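GDP-perosamine synthase (Caulobacter crescentus, PDB 3BN1) catalyses the pyridoxal phosphate-dependent transfer of an amino group from L-glutamate to GDP-4-keto-6-deoxy-D-mannose, making GDP-perosamine for O-antigen synthesis. Local coordinates at residues C59-T64 with T192-M197; D22-C27 with A239-A244; E80-S85 with V103-D108; M73-G78 with T96-T101. One frame throughout, in Å; residues are numbered along the deposited sequence.

Contact 1: residues C59-T64 with T192-M197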
loop_
_atom_site.group_PDB
_atom_site.type_symbol
_atom_site.label_atom_id
_atom_site.label_comp_id
_atom_site.label_asym_id
_atom_site.label_seq_id
_atom_site.Cartn_x
_atom_site.Cartn_y
_atom_site.Cartn_z
ATOM N N CYS A 59 1.992 -4.747 7.363
ATOM C CA CYS A 59 1.521 -3.665 6.450
ATOM C C CYS A 59 1.921 -4.014 5.028
ATOM O O CYS A 59 2.751 -4.903 4.789
ATOM C CB CYS A 59 2.358 -2.438 6.844
ATOM S SG CYS A 59 1.999 -1.822 8.524
ATOM N N ASN A 60 1.410 -3.262 4.077
ATOM C CA ASN A 60 1.766 -3.578 2.717
ATOM C C ASN A 60 3.154 -3.196 2.222
ATOM O O ASN A 60 3.586 -3.673 1.182
ATOM C CB ASN A 60 0.659 -3.221 1.737
ATOM C CG ASN A 60 0.188 -1.784 1.875
ATOM O OD1 ASN A 60 -0.681 -1.340 1.126
ATOM N ND2 ASN A 60 0.721 -1.065 2.844
ATOM N N ASN A 61 3.851 -2.358 2.972
ATOM C CA ASN A 61 5.241 -2.042 2.685
ATOM C C ASN A 61 5.879 -1.322 3.853
ATOM O O ASN A 61 5.204 -0.962 4.806
ATOM C CB ASN A 61 5.531 -1.505 1.282
ATOM C CG ASN A 61 4.902 -0.137 1.028
ATOM O OD1 ASN A 61 5.268 0.819 1.675
ATOM N ND2 ASN A 61 3.957 -0.047 0.095
ATOM N N GLY A 62 7.184 -1.111 3.775
ATOM C CA GLY A 62 7.884 -0.477 4.871
ATOM C C GLY A 62 7.675 1.039 4.853
ATOM O O GLY A 62 7.834 1.708 5.851
ATOM N N THR A 63 7.267 1.599 3.723
ATOM C CA THR A 63 7.040 3.049 3.688
ATOM C C THR A 63 5.703 3.380 4.318
ATOM O O THR A 63 5.521 4.381 5.018
ATOM C CB THR A 63 7.030 3.469 2.197
ATOM O OG1 THR A 63 8.359 3.273 1.731
ATOM C CG2 THR A 63 6.707 4.964 2.063
ATOM N N THR A 64 4.737 2.524 4.037
ATOM C CA THR A 64 3.421 2.786 4.611
ATOM C C THR A 64 3.427 2.473 6.123
ATOM O O THR A 64 2.698 3.091 6.892
ATOM C CB THR A 64 2.358 1.964 3.865
ATOM O OG1 THR A 64 2.707 0.581 3.919
ATOM C CG2 THR A 64 2.294 2.395 2.368
ATOM N N THR A 192 8.924 -10.342 1.407
ATOM C CA THR A 192 7.556 -10.780 1.084
ATOM C C THR A 192 7.252 -10.200 -0.333
ATOM O O THR A 192 6.085 -10.046 -0.683
ATOM C CB THR A 192 6.481 -10.320 2.062
ATOM O OG1 THR A 192 6.352 -8.885 2.054
ATOM C CG2 THR A 192 6.828 -10.795 3.502
ATOM N N GLY A 193 8.288 -9.792 -1.080
ATOM C CA GLY A 193 8.093 -9.168 -2.396
ATOM C C GLY A 193 7.944 -7.645 -2.141
ATOM O O GLY A 193 8.814 -6.826 -2.506
ATOM N N GLU A 194 6.825 -7.285 -1.516
ATOM C CA GLU A 194 6.530 -5.939 -0.999
ATOM C C GLU A 194 5.874 -6.282 0.341
ATOM O O GLU A 194 5.004 -7.150 0.393
ATOM C CB GLU A 194 5.553 -5.135 -1.897
ATOM C CG GLU A 194 6.113 -4.477 -3.174
ATOM C CD GLU A 194 6.952 -3.180 -2.980
ATOM O OE1 GLU A 194 7.116 -2.631 -1.865
ATOM O OE2 GLU A 194 7.493 -2.696 -4.007
ATOM N N GLY A 195 6.282 -5.639 1.425
ATOM C CA GLY A 195 5.662 -5.933 2.685
ATOM C C GLY A 195 6.358 -5.109 3.731
ATOM O O GLY A 195 7.434 -4.596 3.467
ATOM N N GLY A 196 5.748 -4.959 4.902
ATOM C CA GLY A 196 6.357 -4.139 5.955
ATOM C C GLY A 196 5.791 -4.621 7.319
ATOM O O GLY A 196 4.830 -5.404 7.415
ATOM N N MET A 197 6.341 -4.131 8.401
ATOM C CA MET A 197 5.773 -4.511 9.665
ATOM C C MET A 197 6.079 -3.398 10.666
ATOM O O MET A 197 7.119 -2.727 10.583
ATOM C CB MET A 197 6.487 -5.791 10.119
ATOM C CG MET A 197 6.027 -6.328 11.504
ATOM S SD MET A 197 4.570 -7.401 11.171
ATOM C CE MET A 197 5.166 -8.824 10.348
#

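Contact 2: residues D22-C27 with A239-A244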
loop_
_atom_site.group_PDB
_atom_site.type_symbol
_atom_site.label_atom_id
_atom_site.label_comp_id
_atom_site.label_asym_id
_atom_site.label_seq_id
_atom_site.Cartn_x
_atom_site.Cartn_y
_atom_site.Cartn_z
ATOM N N ASP A 22 5.214 -23.600 -0.804
ATOM C CA ASP A 22 4.172 -24.338 -0.096
ATOM C C ASP A 22 3.088 -23.453 0.538
ATOM O O ASP A 22 1.887 -23.669 0.293
ATOM C CB ASP A 22 4.754 -25.412 0.859
ATOM C CG ASP A 22 3.714 -25.963 1.861
ATOM O OD1 ASP A 22 2.761 -26.675 1.476
ATOM O OD2 ASP A 22 3.853 -25.713 3.077
ATOM N N TYR A 23 3.484 -22.480 1.358
ATOM C CA TYR A 23 2.521 -21.628 2.040
ATOM C C TYR A 23 1.675 -20.819 1.055
ATOM O O TYR A 23 0.447 -20.726 1.168
ATOM C CB TYR A 23 3.251 -20.723 3.025
ATOM C CG TYR A 23 3.900 -21.404 4.212
ATOM C CD1 TYR A 23 3.892 -22.770 4.349
ATOM C CD2 TYR A 23 4.562 -20.679 5.188
ATOM C CE1 TYR A 23 4.488 -23.369 5.452
ATOM C CE2 TYR A 23 5.188 -21.256 6.235
ATOM C CZ TYR A 23 5.115 -22.619 6.395
ATOM O OH TYR A 23 5.668 -23.266 7.480
ATOM N N VAL A 24 2.326 -20.280 0.029
ATOM C CA VAL A 24 1.577 -19.559 -0.969
ATOM C C VAL A 24 0.549 -20.430 -1.683
ATOM O O VAL A 24 -0.629 -20.057 -1.833
ATOM C CB VAL A 24 2.544 -18.892 -1.973
ATOM C CG1 VAL A 24 1.690 -18.418 -3.137
ATOM C CG2 VAL A 24 3.225 -17.693 -1.229
ATOM N N LEU A 25 0.999 -21.599 -2.132
ATOM C CA LEU A 25 0.090 -22.531 -2.813
ATOM C C LEU A 25 -1.123 -22.814 -1.912
ATOM O O LEU A 25 -2.265 -23.009 -2.365
ATOM C CB LEU A 25 0.848 -23.825 -3.129
ATOM C CG LEU A 25 1.574 -23.740 -4.474
ATOM C CD1 LEU A 25 2.218 -25.090 -4.780
ATOM C CD2 LEU A 25 0.684 -23.241 -5.686
ATOM N N GLU A 26 -0.884 -22.878 -0.610
ATOM C CA GLU A 26 -2.008 -23.111 0.303
ATOM C C GLU A 26 -2.990 -21.954 0.236
ATOM O O GLU A 26 -4.220 -22.166 0.280
ATOM C CB GLU A 26 -1.530 -23.295 1.743
ATOM C CG GLU A 26 -2.703 -23.538 2.707
ATOM C CD GLU A 26 -2.305 -23.422 4.173
ATOM O OE1 GLU A 26 -1.190 -23.914 4.500
ATOM O OE2 GLU A 26 -3.064 -22.788 4.952
ATOM N N CYS A 27 -2.468 -20.727 0.133
ATOM C CA CYS A 27 -3.396 -19.588 0.100
ATOM C C CYS A 27 -4.194 -19.711 -1.174
ATOM O O CYS A 27 -5.357 -19.383 -1.193
ATOM C CB CYS A 27 -2.734 -18.199 0.067
ATOM S SG CYS A 27 -1.680 -17.782 1.461
ATOM N N ALA A 239 2.077 -12.554 3.650
ATOM C CA ALA A 239 2.415 -13.042 5.008
ATOM C C ALA A 239 2.920 -14.489 4.937
ATOM O O ALA A 239 3.749 -14.938 5.753
ATOM C CB ALA A 239 1.210 -12.963 5.986
ATOM N N ALA A 240 2.374 -15.236 3.985
ATOM C CA ALA A 240 2.793 -16.627 3.842
ATOM C C ALA A 240 4.284 -16.647 3.479
ATOM O O ALA A 240 5.091 -17.308 4.142
ATOM C CB ALA A 240 1.901 -17.390 2.846
ATOM N N ILE A 241 4.677 -15.845 2.496
ATOM C CA ILE A 241 6.080 -15.772 2.117
ATOM C C ILE A 241 6.891 -15.277 3.309
ATOM O O ILE A 241 7.992 -15.794 3.673
ATOM C CB ILE A 241 6.329 -14.842 0.898
ATOM C CG1 ILE A 241 5.555 -15.355 -0.347
ATOM C CG2 ILE A 241 7.901 -14.783 0.679
ATOM C CD1 ILE A 241 5.563 -14.472 -1.634
ATOM N N GLY A 242 6.354 -14.248 3.942
ATOM C CA GLY A 242 7.067 -13.748 5.097
ATOM C C GLY A 242 7.332 -14.778 6.227
ATOM O O GLY A 242 8.316 -14.740 6.982
ATOM N N LEU A 243 6.365 -15.629 6.436
ATOM C CA LEU A 243 6.471 -16.550 7.528
ATOM C C LEU A 243 7.514 -17.578 7.166
ATOM O O LEU A 243 8.385 -17.956 7.975
ATOM C CB LEU A 243 5.084 -17.189 7.658
ATOM C CG LEU A 243 5.087 -18.167 8.839
ATOM C CD1 LEU A 243 5.636 -17.573 10.148
ATOM C CD2 LEU A 243 3.749 -18.924 9.058
ATOM N N ALA A 244 7.431 -18.048 5.928
ATOM C CA ALA A 244 8.428 -19.031 5.467
ATOM C C ALA A 244 9.845 -18.422 5.519
ATOM O O ALA A 244 10.827 -19.100 5.836
ATOM C CB ALA A 244 8.081 -19.518 4.070
#

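Contact 3: residues E80-S85 with V103-D108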
loop_
_atom_site.group_PDB
_atom_site.type_symbol
_atom_site.label_atom_id
_atom_site.label_comp_id
_atom_site.label_asym_id
_atom_site.label_seq_id
_atom_site.Cartn_x
_atom_site.Cartn_y
_atom_site.Cartn_z
ATOM N N GLU A 80 7.778 18.385 14.524
ATOM C CA GLU A 80 9.085 18.152 13.892
ATOM C C GLU A 80 9.527 16.766 14.302
ATOM O O GLU A 80 9.246 16.363 15.424
ATOM C CB GLU A 80 10.125 19.145 14.423
ATOM C CG GLU A 80 9.904 20.542 13.801
ATOM C CD GLU A 80 10.789 21.627 14.398
ATOM O OE1 GLU A 80 11.685 21.293 15.216
ATOM O OE2 GLU A 80 10.579 22.826 14.066
ATOM N N VAL A 81 10.182 16.036 13.398
ATOM C CA VAL A 81 10.724 14.706 13.714
ATOM C C VAL A 81 12.160 14.791 13.224
ATOM O O VAL A 81 12.412 15.172 12.035
ATOM C CB VAL A 81 9.937 13.570 12.954
ATOM C CG1 VAL A 81 10.533 12.150 13.101
ATOM C CG2 VAL A 81 8.445 13.697 13.285
ATOM N N ILE A 82 13.092 14.404 14.112
ATOM C CA ILE A 82 14.482 14.387 13.706
ATOM C C ILE A 82 14.793 13.070 13.013
ATOM O O ILE A 82 14.514 11.998 13.576
ATOM C CB ILE A 82 15.407 14.593 14.919
ATOM C CG1 ILE A 82 15.285 16.049 15.389
ATOM C CG2 ILE A 82 16.884 14.307 14.526
ATOM C CD1 ILE A 82 15.684 16.273 16.866
ATOM N N VAL A 83 15.334 13.189 11.790
ATOM C CA VAL A 83 15.672 12.103 10.865
ATOM C C VAL A 83 17.081 12.366 10.298
ATOM O O VAL A 83 17.413 13.527 10.026
ATOM C CB VAL A 83 14.692 12.162 9.688
ATOM C CG1 VAL A 83 14.887 11.008 8.711
ATOM C CG2 VAL A 83 13.273 12.257 10.176
ATOM N N PRO A 84 17.924 11.325 10.161
ATOM C CA PRO A 84 19.248 11.535 9.570
ATOM C C PRO A 84 19.104 11.915 8.088
ATOM O O PRO A 84 18.223 11.429 7.389
ATOM C CB PRO A 84 19.936 10.180 9.720
ATOM C CG PRO A 84 18.856 9.188 10.026
ATOM C CD PRO A 84 17.729 9.942 10.661
ATOM N N SER A 85 19.936 12.827 7.622
ATOM C CA SER A 85 19.950 13.202 6.196
ATOM C C SER A 85 20.372 11.970 5.407
ATOM O O SER A 85 19.814 11.713 4.345
ATOM C CB SER A 85 20.952 14.310 5.883
ATOM O OG SER A 85 20.743 14.841 4.582
ATOM N N VAL A 103 13.652 17.097 10.493
ATOM C CA VAL A 103 14.752 17.924 11.023
ATOM C C VAL A 103 15.959 17.021 10.977
ATOM O O VAL A 103 16.090 16.018 11.724
ATOM C CB VAL A 103 14.470 18.445 12.448
ATOM C CG1 VAL A 103 15.721 19.171 13.069
ATOM C CG2 VAL A 103 13.245 19.376 12.396
ATOM N N LEU A 104 16.797 17.356 10.006
ATOM C CA LEU A 104 17.870 16.523 9.612
ATOM C C LEU A 104 19.011 16.640 10.561
ATOM O O LEU A 104 19.328 17.723 11.035
ATOM C CB LEU A 104 18.365 16.815 8.168
ATOM C CG LEU A 104 17.340 16.801 7.019
ATOM C CD1 LEU A 104 17.956 17.088 5.673
ATOM C CD2 LEU A 104 16.609 15.441 7.014
ATOM N N VAL A 105 19.618 15.480 10.777
ATOM C CA VAL A 105 20.783 15.330 11.669
ATOM C C VAL A 105 21.887 14.509 10.941
ATOM O O VAL A 105 21.597 13.674 10.053
ATOM C CB VAL A 105 20.400 14.627 13.010
ATOM C CG1 VAL A 105 19.889 13.183 12.743
ATOM C CG2 VAL A 105 21.593 14.667 13.959
ATOM N N ASP A 106 23.147 14.802 11.278
ATOM C CA ASP A 106 24.308 14.184 10.636
ATOM C C ASP A 106 24.492 12.832 11.278
ATOM O O ASP A 106 23.876 12.550 12.294
ATOM C CB ASP A 106 25.588 14.985 10.918
ATOM C CG ASP A 106 26.532 14.974 9.771
ATOM O OD1 ASP A 106 26.286 14.185 8.840
ATOM O OD2 ASP A 106 27.516 15.736 9.793
ATOM N N ASN A 107 25.311 11.992 10.656
ATOM C CA ASN A 107 25.609 10.645 11.138
ATOM C C ASN A 107 27.075 10.483 11.495
ATOM O O ASN A 107 27.895 11.380 11.261
ATOM C CB ASN A 107 25.378 9.594 10.039
ATOM C CG ASN A 107 26.071 9.939 8.732
ATOM O OD1 ASN A 107 25.554 10.760 7.994
ATOM N ND2 ASN A 107 27.109 9.217 8.356
ATOM N N ASP A 108 27.378 9.295 12.022
ATOM C CA ASP A 108 28.723 8.913 12.411
ATOM C C ASP A 108 29.451 8.553 11.130
ATOM O O ASP A 108 28.892 7.891 10.227
ATOM C CB ASP A 108 28.632 7.673 13.304
ATOM C CG ASP A 108 30.007 7.183 13.820
ATOM O OD1 ASP A 108 30.425 7.570 14.935
ATOM O OD2 ASP A 108 30.654 6.358 13.150
#

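Contact 4: residues M73-G78 with T96-T101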
loop_
_atom_site.group_PDB
_atom_site.type_symbol
_atom_site.label_atom_id
_atom_site.label_comp_id
_atom_site.label_asym_id
_atom_site.label_seq_id
_atom_site.Cartn_x
_atom_site.Cartn_y
_atom_site.Cartn_z
ATOM N N MET A 73 1.213 7.451 16.388
ATOM C CA MET A 73 1.815 8.184 17.500
ATOM C C MET A 73 1.328 9.632 17.514
ATOM O O MET A 73 1.747 10.438 18.336
ATOM C CB MET A 73 3.308 8.217 17.364
ATOM C CG MET A 73 3.882 6.840 17.250
ATOM S SD MET A 73 5.637 6.957 17.560
ATOM C CE MET A 73 6.155 7.499 16.034
ATOM N N GLY A 74 0.450 9.984 16.596
ATOM C CA GLY A 74 -0.066 11.339 16.619
ATOM C C GLY A 74 0.805 12.415 15.971
ATOM O O GLY A 74 0.531 13.577 16.229
ATOM N N ILE A 75 1.764 12.087 15.094
ATOM C CA ILE A 75 2.576 13.139 14.410
ATOM C C ILE A 75 1.749 13.822 13.327
ATOM O O ILE A 75 1.026 13.189 12.590
ATOM C CB ILE A 75 3.849 12.571 13.757
ATOM C CG1 ILE A 75 4.585 11.663 14.749
ATOM C CG2 ILE A 75 4.676 13.619 12.863
ATOM C CD1 ILE A 75 5.223 12.372 15.919
ATOM N N GLY A 76 1.794 15.142 13.290
ATOM C CA GLY A 76 0.959 15.880 12.392
ATOM C C GLY A 76 1.528 17.248 12.089
ATOM O O GLY A 76 2.697 17.544 12.328
ATOM N N PRO A 77 0.687 18.081 11.487
ATOM C CA PRO A 77 1.129 19.412 11.063
ATOM C C PRO A 77 1.681 20.161 12.240
ATOM O O PRO A 77 1.087 20.159 13.314
ATOM C CB PRO A 77 -0.152 20.098 10.564
ATOM C CG PRO A 77 -1.052 18.939 10.176
ATOM C CD PRO A 77 -0.637 17.695 10.943
ATOM N N GLY A 78 2.811 20.825 12.016
ATOM C CA GLY A 78 3.457 21.637 13.049
ATOM C C GLY A 78 4.537 20.889 13.817
ATOM O O GLY A 78 5.425 21.490 14.413
ATOM N N THR A 96 6.795 13.726 6.079
ATOM C CA THR A 96 6.188 14.648 5.181
ATOM C C THR A 96 4.742 14.310 5.011
ATOM O O THR A 96 3.931 15.208 4.973
ATOM C CB THR A 96 6.886 14.617 3.844
ATOM O OG1 THR A 96 8.115 15.325 4.019
ATOM C CG2 THR A 96 6.096 15.454 2.796
ATOM N N TYR A 97 4.426 13.031 4.865
ATOM C CA TYR A 97 3.048 12.678 4.633
ATOM C C TYR A 97 2.188 13.081 5.826
ATOM O O TYR A 97 0.964 13.266 5.680
ATOM C CB TYR A 97 2.876 11.193 4.498
ATOM C CG TYR A 97 3.652 10.447 3.449
ATOM C CD1 TYR A 97 4.072 11.041 2.274
ATOM C CD2 TYR A 97 3.977 9.112 3.662
ATOM C CE1 TYR A 97 4.838 10.307 1.312
ATOM C CE2 TYR A 97 4.700 8.400 2.747
ATOM C CZ TYR A 97 5.064 8.961 1.532
ATOM O OH TYR A 97 5.740 8.214 0.589
ATOM N N CYS A 98 2.785 13.188 7.010
ATOM C CA CYS A 98 1.960 13.570 8.177
ATOM C C CYS A 98 1.696 15.045 8.129
ATOM O O CYS A 98 0.857 15.532 8.861
ATOM C CB CYS A 98 2.649 13.267 9.515
ATOM S SG CYS A 98 2.947 11.480 9.635
ATOM N N GLY A 99 2.410 15.754 7.268
ATOM C CA GLY A 99 2.293 17.207 7.194
ATOM C C GLY A 99 3.247 17.713 8.292
ATOM O O GLY A 99 3.178 18.883 8.724
ATOM N N ALA A 100 4.149 16.849 8.748
ATOM C CA ALA A 100 5.116 17.284 9.747
ATOM C C ALA A 100 6.443 17.615 9.032
ATOM O O ALA A 100 6.614 17.412 7.796
ATOM C CB ALA A 100 5.335 16.172 10.765
ATOM N N THR A 101 7.339 18.245 9.797
ATOM C CA THR A 101 8.657 18.707 9.328
ATOM C C THR A 101 9.844 17.841 9.782
ATOM O O THR A 101 10.174 17.731 10.971
ATOM C CB THR A 101 8.865 20.092 9.888
ATOM O OG1 THR A 101 7.791 20.944 9.429
ATOM C CG2 THR A 101 10.180 20.583 9.473
HETATM O O HOH W 1 4.948 20.894 9.734
#

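Contact 1: residues C59-T64 with T192-M197
The carboxylate of Glu194 and the carboxamide of Asn61 are the flat side-chain groups here, and the first meets Asn61 through the tip of OE1, 3.7 Å from Asn61 CB. The oxygens of Glu194 are gripped by the second subunit: OE1 accepts from Asn231, OE2 from Ser35 and, in a salt bridge, from Arg233. Asn61 CG sits between the backbone N and the carbonyl carbon (chi1 66°), which turns OD1 back over the start of helix 62-72. As N-cap, OD1 accepts from Thr64 N at 3.0 Å and more weakly from Thr63 N; ND2 donates to Asn231 O of the second subunit, and Asn60 of that subunit packs against Asn61. Just beyond the cap, Gly62 N and Thr63 OG1 bind phosphate oxygens of the pyridoxal phosphate-lysine at position 188, consistent with the phosphate site at a helix N terminus in fold type I aminotransferases. Behind it, Cys59 and Gly196 form an antiparallel hydrogen-bonded pair: Cys59 N reaches Gly196 O at 2.9 Å, almost straight (171°), while the return bond from Gly196 N to Cys59 O is more bent (136°). Past this pair the two backbones run close together, Gly196 CA lying 3.5 Å from Asn61 C. Having no side chains, Gly195 and Gly196 allow this approach; nearby, Thr192 OG1 donates to Glu194 O.

Contact 2: residues D22-C27 with A239-A244
Two helices, 20-30 and 236-247, pack nearly antiparallel around Ala240, which meets Tyr23, Val24 and Cys27 along one side of the first helix. Their local axes come within 8.4 Å at 157°, a separation made possible by the small residue at the centre: Ala240 CB lies 3.6 Å from Tyr23 CB and 3.9 Å from Cys27 SG. With CG anti to its carbonyl carbon (chi1 -67°), Tyr23 sends its ring past Ala240 toward the later turn of the second helix. Ala240 O stands at the ring edge, 3.6 Å from Tyr23 CD2, while Ala244 CB and Leu243 CD2 approach obliquely; the Leu243 side chain crosses that of Tyr23 at about a right angle. In this fold type I aminotransferase the helix pair lies against the second subunit, and helix 38-51 completes the cluster, Phe39 meeting the Tyr23 ring and Arg38 making a cation-pi contact with it. Tyr23 OH is bonded to Asn19. On the other flank Val24 CG2 presses against Ile241 CG1 in a snug fit, 3.4 Å apart. That flank faces the dimer partner, where Val24 packs on Val24 of the second subunit and Ile241 on its Ile33.

Contact 3: residues E80-S85 with V103-D108
Ile82, Val103 and Val105 form the apolar centre on one face of two neighbouring parallel strands, 80-84 and 101-105. Ile82 CG1 meets Val103 CB at a slant, 3.9 Å away, while its other branch, CG2, meets Val105 CG1 at 3.7 Å, the two side chains crossing at about a right angle. Val105 CG1 stands between its backbone N and carbonyl carbon (chi1 63°), and this also brings it against Pro84 CA. Leu119 of helix 116-119 covers Ile82 on this face. The opposite face carries Val83 and Leu104; Leu104 sends CD1 to within 3.7 Å of Ser85 OG, and helix 90-98, the crossover of this beta-alpha-beta unit, packs its Ser91 on Val83. Between the faces the backbones are joined by four bonds running alternately: Val103 N to Val81 O, Val83 N to Val103 O, Val105 N to Val83 O and, at 3.1 Å, Ser85 N to Val105 O. Toward the start of the strands Glu80 extends beside Val103, its CB 3.7 Å from Val103 CG2, and its carboxylate goes on to a salt bridge with Arg126 and a bond from Thr124 OG1. At the far end Ser85 OG is bonded to His324. The strands are thus zipped by backbone bonds between two largely apolar faces, while the polar ends of Glu80 and Ser85 are satisfied by neighbouring parts of the chain; the salt bridge to Arg126 probably offsets the charge of Glu80.

Contact 4: residues M73-G78 with T96-T101
Ile75 and Ala100 make the tight part of this contact, with Ile75 CG2 and Ala100 CB pressed together at only 3.4 Å. CG2 is the branch anti to the Ile75 backbone N, and it also touches Cys98 CB at 3.9 Å. Backbone carbonyls close in from the same loop: Ile75 O lies 3.5 Å from Cys98 CB and Gly76 O 3.4 Å from Ala100 CB. Leu70 of helix 62-72 packs against both Ile75 and Cys98, and Val81 of strand 80-84 against Ile75. Here the loop leading into that strand meets the C-terminal end of the crossover helix 90-98, which finishes in a Schellman motif at Gly99, as helix 62-72 does at Gly74; both glycines have positive phi. Toward solvent the fit changes to CH...O contacts and water. Pro77 CA points its hydrogen almost straight (171°) at Gly99 O, 3.2 Å away, and Pro77 CD lies beside Cys98 O. Pro77, Gly78 and Gly99 are exposed, and a water molecule spans the outer margin: it accepts from Gly78 N, donates to Gly99 O at 2.9 Å, and is hydrogen-bonded to Thr101 OG1.

In the fold
From the N terminus, helix 20-30 comes first and waits more than two hundred residues for its partner in contact 2, so the loop it closes encloses the other three. Contact 1 closes the next largest, from the end of strand 55-59 to strand 196-200, and lies beside contact 2 where Thr192 packs on Gly242. Inside it, contacts 4 and 3 cross, their segments alternating along the chain through strand 80-84, helix 90-98 and strand 101-105. Contact 1 thus ties together one edge of the main sheet and contact 3 the other, contact 4 joins the loop before strand 80-84 to the end of helix 90-98, and contact 2 pairs two helices farther from the centre; contacts 1, 2 and 4 all reach the second subunit.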